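Side-chain contacts in amino acid ABC superfamily ATP binding cassette transporter, binding protein (Streptococcus pneumoniae, PDB 4H5G), which binds L-arginine and probably delivers it, as the extracellular substrate-binding component, to an amino acid ABC transporter: residues 116-119 and 120-123; 148-152 and 153-157. All blocks are in the same frame, centred on the assembly; numbering follows the deposited sequence.

Interaction 1 (116-119 and 120-123); sequences KDLT and SLES
Asp117 and Ser120 meet at the start of the short helix 118-122, where the aspartate serves as N-cap. Its OD1 accepts from the backbone N of Ser120 at 2.8 Å, the donor standing about 45° out of the carboxylate plane. A chi1 of 70° sets CG between the backbone N and the carbonyl carbon of Asp117, curling the carboxylate back over the first turn. The hydroxyl of Ser120 returns to the same residue: OG lies 2.7 Å from Asp117 O and 3.0 Å from Asp117 OD1, and its single proton could serve either. One turn on, Glu122 N donates to Leu118 O at 2.8 Å. Alongside these polar contacts, Leu118 CD2 touches Leu121 CD1 at 4.1 Å, and both leucines also rest on Val190. A water bridges Thr119 OG1 and Glu122 OE1; Glu122 OE2 has a long, weak ion pair with Lys144. A carboxylate at the N-terminal end of a helix probably also gains from the helix dipole, so this cap would add electrostatic stabilisation to its hydrogen bond.

Interaction 2 (148-152 and 153-157); sequences TSLTN and MGEAV. With SO4 (sulfate ion), chain C.
A strand-to-helix turn with an asparagine N-cap joins Leu150 and Asn152 to the first turn of helix 153-162, within a beta-alpha-beta crossover of the type II periplasmic binding protein fold. Strand 146-150 lies at the edge of its sheet, and the chain returns through the helix to the parallel strand 167-171. Asn152 holds the junction with two oxygens. Its side chain has two conformers; in the one described, OD1 approaches Gly154 N at 2.8 Å and Glu155 N at 3.4 Å, both weak bonds, the first bent and the second long. The backbone O of Asn152 accepts from Ala156 N at 3.3 Å. With chi1 at -171° in this conformer, CG stands anti to the backbone N and beside the carbonyl carbon, which brings OD1 to the first N-H groups of the helix. Asp21 adds a carboxylate partner for Met153 N, and the Met153 side chain lies about 5 Å from the bound arginine, packed against Val168, Met170 and Tyr178. Just before the cap, Thr151 grips a sulfate, probably from the crystallisation liquor: its backbone N points almost straight at O1 (2.8 Å, 173°) and its OG1 bonds O4 at 2.7 Å. Leu150 completes the contact, its CD1 pressing on Ala156 CA at a tight 3.5 Å and on Ala156 CB at 3.8 Å.

In the fold
Both interactions illustrate how a side chain just ahead of a helix occupies its first amides, yet each is adapted to its surroundings. Interaction 1 lies at the surface, its centre about 25 Å from the centre of the chain, where a charged cap, a serine hydroxyl and a bridging water take part. Interaction 2, its centre about 13 Å from that of the chain, is partly buried; its cap is a neutral amide, and apolar contacts with strand 167-171 hold its helix to the sheet. They share no element, and the nearest atoms of interactions 1 and 2 are about 10 Å apart. The chain nevertheless links them: helix 118-122 leads into strand 125-129, which pairs in parallel with strand 146-150 of interaction 2.

Interaction 1 (116-119 and 120-123)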
loop_
_atom_site.group_PDB
_atom_site.type_symbol
_atom_site.label_atom_id
_atom_site.label_comp_id
_atom_site.label_asym_id
_atom_site.label_seq_id
_atom_site.Cartn_x
_atom_site.Cartn_y
_atom_site.Cartn_z
ATOM N N LYS A 116 11.102 -4.386 22.336
ATOM C CA LYS A 116 9.961 -3.879 23.088
ATOM C C LYS A 116 9.837 -2.371 23.100
ATOM O O LYS A 116 8.760 -1.848 23.365
ATOM C CB LYS A 116 9.985 -4.406 24.518
ATOM C CG LYS A 116 9.464 -5.812 24.611
ATOM C CD LYS A 116 8.844 -6.082 25.956
ATOM C CE LYS A 116 9.514 -7.269 26.572
ATOM N NZ LYS A 116 10.967 -7.108 26.378
ATOM N N ASP A 117 10.932 -1.667 22.830
ATOM C CA ASP A 117 10.887 -0.206 22.832
ATOM C C ASP A 117 11.638 0.369 21.647
ATOM O O ASP A 117 12.253 -0.368 20.880
ATOM C CB ASP A 117 11.416 0.360 24.157
ATOM C CG ASP A 117 12.924 0.165 24.338
ATOM O OD1 ASP A 117 13.551 -0.636 23.604
ATOM O OD2 ASP A 117 13.482 0.817 25.239
ATOM N N LEU A 118 11.574 1.684 21.488
ATOM C CA LEU A 118 12.273 2.329 20.386
ATOM C C LEU A 118 13.787 2.303 20.566
ATOM O O LEU A 118 14.532 2.243 19.585
ATOM C CB LEU A 118 11.787 3.764 20.214
ATOM C CG LEU A 118 10.311 3.894 19.852
ATOM C CD1 LEU A 118 10.007 5.313 19.401
ATOM C CD2 LEU A 118 9.950 2.891 18.777
ATOM N N THR A 119 14.250 2.348 21.813
ATOM C CA THR A 119 15.686 2.326 22.074
ATOM C C THR A 119 16.295 1.030 21.540
ATOM O O THR A 119 17.369 1.035 20.946
ATOM C CB THR A 119 16.011 2.514 23.582
ATOM O OG1 THR A 119 15.553 3.808 24.000
ATOM C CG2 THR A 119 17.510 2.405 23.845
ATOM N N SER A 120 15.590 -0.079 21.715
ATOM C CA SER A 120 16.080 -1.359 21.200
ATOM C C SER A 120 16.134 -1.380 19.662
ATOM O O SER A 120 17.056 -1.954 19.088
ATOM C CB SER A 120 15.244 -2.524 21.735
ATOM O OG SER A 120 13.925 -2.478 21.244
ATOM N N LEU A 121 15.157 -0.758 19.004
ATOM C CA LEU A 121 15.112 -0.711 17.533
ATOM C C LEU A 121 16.186 0.209 17.000
ATOM O O LEU A 121 16.728 0.004 15.914
ATOM C CB LEU A 121 13.757 -0.210 17.045
ATOM C CG LEU A 121 12.568 -1.144 17.170
ATOM C CD1 LEU A 121 11.290 -0.413 16.807
ATOM C CD2 LEU A 121 12.762 -2.369 16.284
ATOM N N GLU A 122 16.470 1.242 17.783
ATOM C CA GLU A 122 17.471 2.241 17.455
ATOM C C GLU A 122 18.837 1.615 17.210
ATOM O O GLU A 122 19.641 2.142 16.445
ATOM C CB GLU A 122 17.558 3.232 18.609
ATOM C CG GLU A 122 18.000 4.611 18.247
ATOM C CD GLU A 122 18.144 5.473 19.486
ATOM O OE1 GLU A 122 18.723 4.983 20.483
ATOM O OE2 GLU A 122 17.658 6.622 19.470
ATOM N N SER A 123 19.100 0.483 17.850
ATOM C CA SER A 123 20.372 -0.211 17.647
ATOM C C SER A 123 20.258 -1.378 16.666
ATOM O O SER A 123 21.193 -2.155 16.511
ATOM C CB SER A 123 20.964 -0.680 18.984
ATOM O OG SER A 123 19.954 -1.036 19.908
HETATM O O HOH W 1 16.911 6.088 22.913
HETATM O O HOH W 2 19.857 2.830 21.107
#

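Interaction 2 (148-152 and 153-157)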
loop_
_atom_site.group_PDB
_atom_site.type_symbol
_atom_site.label_atom_id
_atom_site.label_comp_id
_atom_site.label_asym_id
_atom_site.label_seq_id
_atom_site.Cartn_x
_atom_site.Cartn_y
_atom_site.Cartn_z
ATOM N N THR A 148 18.124 0.804 6.057
ATOM C CA THR A 148 18.338 0.399 4.670
ATOM C C THR A 148 17.038 0.651 3.915
ATOM O O THR A 148 16.013 0.062 4.237
ATOM C CB THR A 148 18.692 -1.097 4.570
ATOM O OG1 THR A 148 19.915 -1.350 5.284
ATOM C CG2 THR A 148 18.863 -1.519 3.109
ATOM N N SER A 149 17.069 1.528 2.914
ATOM C CA SER A 149 15.862 1.785 2.127
ATOM C C SER A 149 15.897 0.892 0.898
ATOM O O SER A 149 16.889 0.874 0.172
ATOM C CB SER A 149 15.782 3.258 1.710
ATOM O OG SER A 149 15.629 4.107 2.827
ATOM N N LEU A 150 14.823 0.149 0.666
ATOM C CA LEU A 150 14.779 -0.786 -0.454
ATOM C C LEU A 150 13.608 -0.468 -1.357
ATOM O O LEU A 150 12.556 -0.056 -0.893
ATOM C CB LEU A 150 14.669 -2.214 0.080
ATOM C CG LEU A 150 15.935 -2.585 0.860
ATOM C CD1 LEU A 150 15.674 -3.762 1.779
ATOM C CD2 LEU A 150 17.071 -2.894 -0.097
ATOM N N THR A 151 13.782 -0.665 -2.656
ATOM C CA THR A 151 12.710 -0.340 -3.599
ATOM C C THR A 151 11.482 -1.243 -3.447
ATOM O O THR A 151 10.356 -0.764 -3.441
ATOM C CB THR A 151 13.230 -0.437 -5.044
ATOM O OG1 THR A 151 14.327 0.471 -5.217
ATOM C CG2 THR A 151 12.143 -0.081 -6.026
ATOM N N ASN A 152 11.712 -2.549 -3.326
ATOM C CA ASN A 152 10.658 -3.579 -3.320
ATOM C C ASN A 152 10.456 -4.142 -1.912
ATOM O O ASN A 152 11.434 -4.516 -1.262
ATOM C CB ASN A 152 11.077 -4.722 -4.266
ATOM C CG ASN A 152 9.973 -5.754 -4.507
ATOM O OD1 ASN A 152 9.735 -6.659 -3.692
ATOM N ND2 ASN A 152 9.327 -5.646 -5.656
ATOM N N MET A 153 9.212 -4.224 -1.444
ATOM C CA MET A 153 8.945 -4.741 -0.093
ATOM C C MET A 153 9.335 -6.206 0.067
ATOM O O MET A 153 9.784 -6.615 1.138
ATOM C CB MET A 153 7.480 -4.529 0.320
ATOM C CG MET A 153 7.166 -5.055 1.734
ATOM S SD MET A 153 8.244 -4.348 3.008
ATOM C CE MET A 153 7.648 -2.665 3.022
ATOM N N GLY A 154 9.164 -6.998 -0.990
ATOM C CA GLY A 154 9.562 -8.405 -0.950
ATOM C C GLY A 154 11.044 -8.562 -0.675
ATOM O O GLY A 154 11.465 -9.483 0.037
ATOM N N GLU A 155 11.847 -7.659 -1.237
ATOM C CA GLU A 155 13.294 -7.696 -1.007
ATOM C C GLU A 155 13.628 -7.331 0.438
ATOM O O GLU A 155 14.527 -7.927 1.042
ATOM C CB GLU A 155 14.040 -6.789 -2.000
ATOM C CG GLU A 155 15.539 -6.622 -1.716
ATOM C CD GLU A 155 16.339 -7.918 -1.820
ATOM O OE1 GLU A 155 15.870 -8.877 -2.469
ATOM O OE2 GLU A 155 17.456 -7.977 -1.253
ATOM N N ALA A 156 12.894 -6.375 1.002
ATOM C CA ALA A 156 13.093 -6.024 2.414
ATOM C C ALA A 156 12.855 -7.240 3.288
ATOM O O ALA A 156 13.636 -7.537 4.198
ATOM C CB ALA A 156 12.182 -4.872 2.827
ATOM N N VAL A 157 11.777 -7.961 3.008
ATOM C CA VAL A 157 11.453 -9.135 3.817
ATOM C C VAL A 157 12.447 -10.274 3.577
ATOM O O VAL A 157 12.797 -11.006 4.504
ATOM C CB VAL A 157 9.990 -9.581 3.611
ATOM C CG1 VAL A 157 9.702 -10.881 4.388
ATOM C CG2 VAL A 157 9.049 -8.482 4.063
HETATM S S SO4 C . 17.350 -1.309 -4.443
HETATM O O1 SO4 C . 16.322 -1.582 -3.448
HETATM O O2 SO4 C . 18.405 -0.491 -3.844
HETATM O O3 SO4 C . 17.905 -2.583 -4.899
HETATM O O4 SO4 C . 16.768 -0.584 -5.577
#